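Local atomic coordinates of alpha-toxin (Clostridium novyi, PDB entry 2VK9), a protein that is a large clostridial toxin, seen here as its catalytic domain, which carries a glycosyltransferase domain of the GT-A class. Residues S93-K98 with D362-Q367; I370-L375 with A387-N392. All coordinates share one frame; numbering follows the deposited sequence.

Interaction 1: residues S93-K98 with D362-Q367; sequences STIASK and DIKISQ
Thr94 and Ala96 grip Ile363 and Ile365 through backbone bonds on the two sides of one beta bridge, Ile95 with Lys364. Ile365 N donates to Thr94 O at 3.1 Å, and Ala96 N to Ile363 O at 3.0 Å. A water adds a further link, donating to Ala96 O and accepting from Ile363 N.

Side-chain polarity secures both ends. Thr94 OG1 sits between its backbone N and carbonyl carbon (chi1 69°) and donates to Ile365 O at 2.8 Å, from above that carbonyl's plane; a short hydroxyl suits a place so close to the main chain. At the other end Lys98, extended beyond CG, brings NZ to 2.7 Å from Asp362 OD1 in a salt bridge. NZ also pairs with Asp126, so two carboxylates probably stabilise its charge.

In the fold, this isolated bridge ties the loop entering strand 99-103 of the central sheet to the loop that precedes the hairpin strand 371-376.

Apolar contact lies on the inner side. Ala96 CB is 4.0 Å from Ile365 CG2, and its small methyl fits the buried place, where CB points toward the other segment; Ala96, Ile363 and Ile365 all also rest on Ile390. Farther out, the more exposed Ile95 lays CG2 4.0 Å from Asp362 CB, the two side chains crossing at a slant.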
ATOM      1  N   SER A  93     -27.520   5.519   2.127  1.00 37.18           N
ATOM      2  CA  SER A  93     -27.955   5.389   0.733  1.00 36.66           C
ATOM      3  C   SER A  93     -26.895   5.816  -0.315  1.00 35.77           C
ATOM      4  O   SER A  93     -27.190   6.554  -1.258  1.00 35.93           O
ATOM      5  CB  SER A  93     -29.290   6.123   0.518  1.00 37.04           C
ATOM      6  OG  SER A  93     -29.091   7.524   0.395  1.00 38.22           O
ATOM      7  N   THR A  94     -25.660   5.366  -0.130  1.00 34.78           N
ATOM      8  CA  THR A  94     -24.612   5.496  -1.145  1.00 33.91           C
ATOM      9  C   THR A  94     -23.695   4.296  -1.013  1.00 32.66           C
ATOM     10  O   THR A  94     -23.246   3.963   0.087  1.00 32.75           O
ATOM     11  CB  THR A  94     -23.764   6.800  -1.024  1.00 34.36           C
ATOM     12  OG1 THR A  94     -22.948   6.766   0.155  1.00 35.18           O
ATOM     13  CG2 THR A  94     -24.642   8.052  -1.001  1.00 35.84           C
ATOM     14  N   ILE A  95     -23.426   3.644  -2.137  1.00 31.13           N
ATOM     15  CA  ILE A  95     -22.616   2.429  -2.149  1.00 29.19           C
ATOM     16  C   ILE A  95     -21.442   2.506  -3.131  1.00 28.05           C
ATOM     17  O   ILE A  95     -21.442   3.321  -4.063  1.00 27.97           O
ATOM     18  CB  ILE A  95     -23.485   1.186  -2.439  1.00 29.23           C
ATOM     19  CG1 ILE A  95     -24.120   1.286  -3.824  1.00 28.52           C
ATOM     20  CG2 ILE A  95     -24.551   1.022  -1.354  1.00 28.61           C
ATOM     21  CD1 ILE A  95     -24.629  -0.013  -4.339  1.00 27.49           C
ATOM     22  N   ALA A  96     -20.437   1.667  -2.898  1.00 26.43           N
ATOM     23  CA  ALA A  96     -19.275   1.591  -3.768  1.00 25.10           C
ATOM     24  C   ALA A  96     -19.654   0.943  -5.078  1.00 24.45           C
ATOM     25  O   ALA A  96     -20.478   0.032  -5.102  1.00 24.28           O
ATOM     26  CB  ALA A  96     -18.199   0.798  -3.105  1.00 25.28           C
ATOM     27  N   SER A  97     -19.063   1.419  -6.169  1.00 23.79           N
ATOM     28  CA  SER A  97     -19.259   0.798  -7.480  1.00 23.40           C
ATOM     29  C   SER A  97     -18.991  -0.698  -7.389  1.00 23.14           C
ATOM     30  O   SER A  97     -18.120  -1.131  -6.635  1.00 23.24           O
ATOM     31  CB  SER A  97     -18.337   1.418  -8.531  1.00 23.19           C
ATOM     32  OG  SER A  97     -18.570   2.806  -8.667  1.00 23.29           O
ATOM     33  N   LYS A  98     -19.740  -1.489  -8.153  1.00 22.56           N
ATOM     34  CA  LYS A  98     -19.566  -2.935  -8.125  1.00 21.79           C
ATOM     35  C   LYS A  98     -18.505  -3.399  -9.110  1.00 21.35           C
ATOM     36  O   LYS A  98     -18.761  -4.127 -10.070  1.00 21.09           O
ATOM     37  CB  LYS A  98     -20.898  -3.648  -8.273  1.00 21.88           C
ATOM     38  CG  LYS A  98     -21.683  -3.503  -6.992  1.00 22.55           C
ATOM     39  CD  LYS A  98     -22.911  -4.316  -6.964  1.00 23.91           C
ATOM     40  CE  LYS A  98     -23.627  -4.083  -5.669  1.00 25.69           C
ATOM     41  NZ  LYS A  98     -24.670  -5.133  -5.485  1.00 27.39           N
ATOM     42  N   ASP A 362     -23.579  -4.951  -1.059  1.00 30.38           N
ATOM     43  CA  ASP A 362     -23.579  -3.502  -1.217  1.00 30.30           C
ATOM     44  C   ASP A 362     -22.788  -2.931  -0.073  1.00 29.68           C
ATOM     45  O   ASP A 362     -23.117  -3.186   1.086  1.00 30.21           O
ATOM     46  CB  ASP A 362     -25.008  -2.965  -1.149  1.00 30.59           C
ATOM     47  CG  ASP A 362     -25.953  -3.694  -2.090  1.00 32.69           C
ATOM     48  OD1 ASP A 362     -25.532  -3.992  -3.234  1.00 33.30           O
ATOM     49  OD2 ASP A 362     -27.113  -3.973  -1.686  1.00 35.33           O
ATOM     50  N   ILE A 363     -21.746  -2.169  -0.387  1.00 28.80           N
ATOM     51  CA  ILE A 363     -20.901  -1.571   0.645  1.00 27.85           C
ATOM     52  C   ILE A 363     -21.198  -0.078   0.778  1.00 27.82           C
ATOM     53  O   ILE A 363     -20.846   0.698  -0.107  1.00 27.61           O
ATOM     54  CB  ILE A 363     -19.399  -1.780   0.327  1.00 27.85           C
ATOM     55  CG1 ILE A 363     -19.097  -3.273   0.120  1.00 27.30           C
ATOM     56  CG2 ILE A 363     -18.520  -1.158   1.417  1.00 26.91           C
ATOM     57  CD1 ILE A 363     -17.807  -3.559  -0.633  1.00 27.12           C
ATOM     58  N   LYS A 364     -21.840   0.322   1.878  1.00 27.71           N
ATOM     59  CA  LYS A 364     -22.070   1.752   2.144  1.00 28.09           C
ATOM     60  C   LYS A 364     -20.743   2.501   2.305  1.00 27.53           C
ATOM     61  O   LYS A 364     -19.878   2.082   3.060  1.00 27.92           O
ATOM     62  CB  LYS A 364     -22.929   1.990   3.397  1.00 28.25           C
ATOM     63  CG  LYS A 364     -24.113   1.079   3.616  1.00 29.97           C
ATOM     64  CD  LYS A 364     -25.290   1.404   2.733  1.00 34.02           C
ATOM     65  CE  LYS A 364     -26.473   0.476   3.083  1.00 37.15           C
ATOM     66  NZ  LYS A 364     -27.437   0.271   1.938  1.00 38.72           N
ATOM     67  N   ILE A 365     -20.580   3.607   1.603  1.00 27.23           N
ATOM     68  CA  ILE A 365     -19.338   4.355   1.704  1.00 27.38           C
ATOM     69  C   ILE A 365     -19.561   5.848   1.502  1.00 27.87           C
ATOM     70  O   ILE A 365     -20.247   6.265   0.565  1.00 28.15           O
ATOM     71  CB  ILE A 365     -18.242   3.822   0.746  1.00 27.02           C
ATOM     72  CG1 ILE A 365     -16.930   4.565   0.980  1.00 27.28           C
ATOM     73  CG2 ILE A 365     -18.664   3.962  -0.694  1.00 26.21           C
ATOM     74  CD1 ILE A 365     -15.699   3.821   0.511  1.00 27.46           C
ATOM     75  N   SER A 366     -18.982   6.645   2.391  1.00 28.14           N
ATOM     76  CA  SER A 366     -19.079   8.091   2.295  1.00 28.65           C
ATOM     77  C   SER A 366     -18.151   8.591   1.188  1.00 29.03           C
ATOM     78  O   SER A 366     -17.054   8.059   1.017  1.00 29.04           O
ATOM     79  CB  SER A 366     -18.707   8.730   3.633  1.00 28.34           C
ATOM     80  OG  SER A 366     -18.829  10.139   3.562  1.00 28.05           O
ATOM     81  N   GLN A 367     -18.588   9.606   0.445  1.00 29.36           N
ATOM     82  CA  GLN A 367     -17.753  10.206  -0.599  1.00 30.33           C
ATOM     83  C   GLN A 367     -16.501  10.909  -0.050  1.00 30.43           C
ATOM     84  O   GLN A 367     -15.647  11.353  -0.816  1.00 30.67           O
ATOM     85  CB  GLN A 367     -18.562  11.175  -1.460  1.00 30.44           C
ATOM     86  CG  GLN A 367     -18.974  12.442  -0.743  1.00 33.29           C
ATOM     87  CD  GLN A 367     -19.488  13.518  -1.693  1.00 38.34           C
ATOM     88  OE1 GLN A 367     -18.970  13.697  -2.819  1.00 40.28           O
ATOM     89  NE2 GLN A 367     -20.514  14.252  -1.241  1.00 38.03           N
TER
HETATM   90  O   HOH W   1     -20.951  -1.824  -2.969  1.00 31.65           O

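Interaction 2: residues I370-L375 with A387-N392; sequences ILLSRL and AFIISN
Leu371 and Ile390 form the firmly knit part of an antiparallel strand pair. They are a hydrogen-bonded pair: Leu371 N donates to Ile390 O, and Ile390 N to Leu371 O, both at 2.8 Å. Their side chains share one face of the sheet, where CB meets CB at 4.0 Å. On the other face the non-hydrogen-bonded pair Leu372 and Ile389 lie side by side, pointing the same way, with Leu372 CD2 3.9 Å from Ile389 CG1. Branched aliphatic residues suit both faces, since each is buried. Next to them, Ile370 turns its CG2 branch onto Ser391 CB, 3.6 Å away.

The pairing slackens toward Ser373. Its N still donates to Phe388 O at 3.0 Å, but the chain turns a corner at Ala387 and Phe388, and the return link, Phe388 N to Ser373 OG, is weak at 3.2 Å. With chi1 at 36°, OG lies between the backbone N and the carbonyl carbon; its stronger partner is Ser385 O, and a small hydroxyl can serve both groups. Of the Phe388 side chain only CB meets Ser373, and the ring leads away from the strand partner.

The two strands, 371-376 and 382-391, make a beta hairpin at one edge of the mixed sheet. Strand 280-283 flanks it, with Phe388 and Ile390 resting on Val281, and Tyr480 of helix 477-488 covers Leu372 and Ile389.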
ATOM      1  N   ILE A 370     -12.130   6.563   2.211  1.00 30.23           N
ATOM      2  CA  ILE A 370     -11.846   5.301   1.537  1.00 29.81           C
ATOM      3  C   ILE A 370     -11.897   4.296   2.664  1.00 30.23           C
ATOM      4  O   ILE A 370     -11.758   4.674   3.831  1.00 30.50           O
ATOM      5  CB  ILE A 370     -10.453   5.253   0.842  1.00 29.95           C
ATOM      6  CG1 ILE A 370      -9.319   5.461   1.849  1.00 28.64           C
ATOM      7  CG2 ILE A 370     -10.366   6.279  -0.303  1.00 30.30           C
ATOM      8  CD1 ILE A 370      -7.952   5.428   1.230  1.00 28.85           C
ATOM      9  N   LEU A 371     -12.122   3.028   2.347  1.00 30.22           N
ATOM     10  CA  LEU A 371     -12.057   2.015   3.384  1.00 30.43           C
ATOM     11  C   LEU A 371     -10.844   1.136   3.159  1.00 30.80           C
ATOM     12  O   LEU A 371     -10.499   0.816   2.021  1.00 31.08           O
ATOM     13  CB  LEU A 371     -13.352   1.220   3.459  1.00 30.23           C
ATOM     14  CG  LEU A 371     -14.576   2.089   3.782  1.00 30.40           C
ATOM     15  CD1 LEU A 371     -15.854   1.265   3.741  1.00 30.39           C
ATOM     16  CD2 LEU A 371     -14.447   2.829   5.118  1.00 29.26           C
ATOM     17  N   LEU A 372     -10.187   0.772   4.248  1.00 31.09           N
ATOM     18  CA  LEU A 372      -8.902   0.116   4.172  1.00 31.97           C
ATOM     19  C   LEU A 372      -8.828  -1.060   5.098  1.00 32.73           C
ATOM     20  O   LEU A 372      -9.412  -1.043   6.173  1.00 32.53           O
ATOM     21  CB  LEU A 372      -7.800   1.090   4.562  1.00 31.98           C
ATOM     22  CG  LEU A 372      -7.355   2.113   3.540  1.00 31.79           C
ATOM     23  CD1 LEU A 372      -6.472   3.104   4.245  1.00 31.41           C
ATOM     24  CD2 LEU A 372      -6.611   1.413   2.404  1.00 32.00           C
ATOM     25  N   SER A 373      -8.094  -2.081   4.676  1.00 34.28           N
ATOM     26  CA  SER A 373      -7.800  -3.209   5.540  1.00 36.08           C
ATOM     27  C   SER A 373      -6.917  -2.706   6.666  1.00 37.70           C
ATOM     28  O   SER A 373      -6.080  -1.820   6.465  1.00 37.46           O
ATOM     29  CB  SER A 373      -7.097  -4.317   4.767  1.00 35.67           C
ATOM     30  OG  SER A 373      -6.211  -3.770   3.805  1.00 35.87           O
ATOM     31  N   ARG A 374      -7.136  -3.247   7.857  1.00 39.94           N
ATOM     32  CA  ARG A 374      -6.318  -2.902   9.003  1.00 42.24           C
ATOM     33  C   ARG A 374      -5.900  -4.163   9.715  1.00 44.10           C
ATOM     34  O   ARG A 374      -6.681  -4.763  10.455  1.00 44.56           O
ATOM     35  CB  ARG A 374      -7.047  -1.940   9.937  1.00 42.02           C
ATOM     36  CG  ARG A 374      -6.513  -0.529   9.865  1.00 42.08           C
ATOM     37  CD  ARG A 374      -7.357   0.468  10.626  1.00 42.49           C
ATOM     38  NE  ARG A 374      -7.782  -0.012  11.943  1.00 43.14           N
ATOM     39  CZ  ARG A 374      -7.139   0.211  13.084  1.00 42.29           C
ATOM     40  NH1 ARG A 374      -6.009   0.912  13.106  1.00 41.02           N
ATOM     41  NH2 ARG A 374      -7.637  -0.278  14.208  1.00 42.75           N
ATOM     42  N   LEU A 375      -4.662  -4.568   9.468  1.00 46.40           N
ATOM     43  CA  LEU A 375      -4.147  -5.828   9.977  1.00 48.77           C
ATOM     44  C   LEU A 375      -3.244  -5.630  11.182  1.00 50.49           C
ATOM     45  O   LEU A 375      -2.564  -4.605  11.306  1.00 50.60           O
ATOM     46  CB  LEU A 375      -3.367  -6.552   8.879  1.00 48.77           C
ATOM     47  CG  LEU A 375      -4.107  -6.985   7.611  1.00 48.87           C
ATOM     48  CD1 LEU A 375      -3.107  -7.450   6.570  1.00 48.47           C
ATOM     49  CD2 LEU A 375      -5.132  -8.065   7.931  1.00 49.90           C
ATOM     50  N   ALA A 387      -3.729  -3.609   0.959  1.00 26.86           N
ATOM     51  CA  ALA A 387      -4.089  -4.869   0.313  1.00 25.60           C
ATOM     52  C   ALA A 387      -5.571  -4.972  -0.035  1.00 24.78           C
ATOM     53  O   ALA A 387      -5.960  -5.787  -0.870  1.00 24.70           O
ATOM     54  CB  ALA A 387      -3.681  -6.024   1.183  1.00 25.39           C
ATOM     55  N   PHE A 388      -6.391  -4.157   0.625  1.00 23.98           N
ATOM     56  CA  PHE A 388      -7.835  -4.127   0.401  1.00 23.14           C
ATOM     57  C   PHE A 388      -8.314  -2.689   0.561  1.00 22.96           C
ATOM     58  O   PHE A 388      -8.229  -2.119   1.654  1.00 23.31           O
ATOM     59  CB  PHE A 388      -8.533  -5.041   1.404  1.00 22.93           C
ATOM     60  CG  PHE A 388      -9.984  -5.299   1.108  1.00 21.90           C
ATOM     61  CD1 PHE A 388     -10.364  -6.325   0.251  1.00 22.11           C
ATOM     62  CD2 PHE A 388     -10.972  -4.556   1.723  1.00 21.25           C
ATOM     63  CE1 PHE A 388     -11.709  -6.587  -0.008  1.00 20.84           C
ATOM     64  CE2 PHE A 388     -12.315  -4.813   1.464  1.00 20.76           C
ATOM     65  CZ  PHE A 388     -12.676  -5.826   0.602  1.00 20.77           C
ATOM     66  N   ILE A 389      -8.787  -2.105  -0.539  1.00 22.12           N
ATOM     67  CA  ILE A 389      -9.185  -0.706  -0.591  1.00 21.42           C
ATOM     68  C   ILE A 389     -10.558  -0.585  -1.223  1.00 21.39           C
ATOM     69  O   ILE A 389     -10.809  -1.151  -2.289  1.00 21.53           O
ATOM     70  CB  ILE A 389      -8.223   0.115  -1.465  1.00 21.43           C
ATOM     71  CG1 ILE A 389      -6.758  -0.163  -1.111  1.00 21.29           C
ATOM     72  CG2 ILE A 389      -8.534   1.604  -1.373  1.00 21.15           C
ATOM     73  CD1 ILE A 389      -5.785   0.355  -2.173  1.00 21.34           C
ATOM     74  N   ILE A 390     -11.452   0.156  -0.579  1.00 21.09           N
ATOM     75  CA  ILE A 390     -12.751   0.431  -1.174  1.00 20.81           C
ATOM     76  C   ILE A 390     -12.907   1.926  -1.318  1.00 21.11           C
ATOM     77  O   ILE A 390     -12.757   2.654  -0.343  1.00 21.83           O
ATOM     78  CB  ILE A 390     -13.907  -0.103  -0.322  1.00 20.63           C
ATOM     79  CG1 ILE A 390     -13.786  -1.616  -0.131  1.00 20.28           C
ATOM     80  CG2 ILE A 390     -15.239   0.241  -0.979  1.00 19.96           C
ATOM     81  CD1 ILE A 390     -14.637  -2.148   0.990  1.00 19.49           C
ATOM     82  N   SER A 391     -13.201   2.383  -2.530  1.00 21.19           N
ATOM     83  CA  SER A 391     -13.410   3.799  -2.795  1.00 21.12           C
ATOM     84  C   SER A 391     -14.127   3.988  -4.108  1.00 21.01           C
ATOM     85  O   SER A 391     -13.834   3.280  -5.061  1.00 21.19           O
ATOM     86  CB  SER A 391     -12.065   4.513  -2.888  1.00 21.17           C
ATOM     87  OG  SER A 391     -12.210   5.826  -3.421  1.00 22.20           O
ATOM     88  N   ASN A 392     -15.054   4.943  -4.160  1.00 21.08           N
ATOM     89  CA  ASN A 392     -15.558   5.466  -5.437  1.00 21.30           C
ATOM     90  C   ASN A 392     -14.563   6.457  -6.033  1.00 21.79           C
ATOM     91  O   ASN A 392     -13.744   7.003  -5.297  1.00 21.98           O
ATOM     92  CB  ASN A 392     -16.948   6.072  -5.267  1.00 20.78           C
ATOM     93  CG  ASN A 392     -18.010   5.008  -5.150  1.00 20.15           C
ATOM     94  OD1 ASN A 392     -17.913   3.973  -5.805  1.00 22.12           O
ATOM     95  ND2 ASN A 392     -19.009   5.230  -4.313  1.00 16.95           N
TER

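The centres of the two interactions lie about 13 Å apart, and they follow in series: interaction 1 closes with 362-367, and 370-375 opens interaction 2 after two intervening residues. Asn392, just past the end of strand 382-391, joins them directly: its amide probably bonds Ile95 O through ND2 and Ser97 N through OD1. Ile390 joins them too, pairing within the hairpin while Ile365 CD1 packs on its carbonyl oxygen. Interaction 1 is the more peripheral, partly exposed where interaction 2 is buried. Together they bind the hairpin at the sheet's edge to the loop leading into strand 99-103, on the other side of strand 280-283 in the sheet.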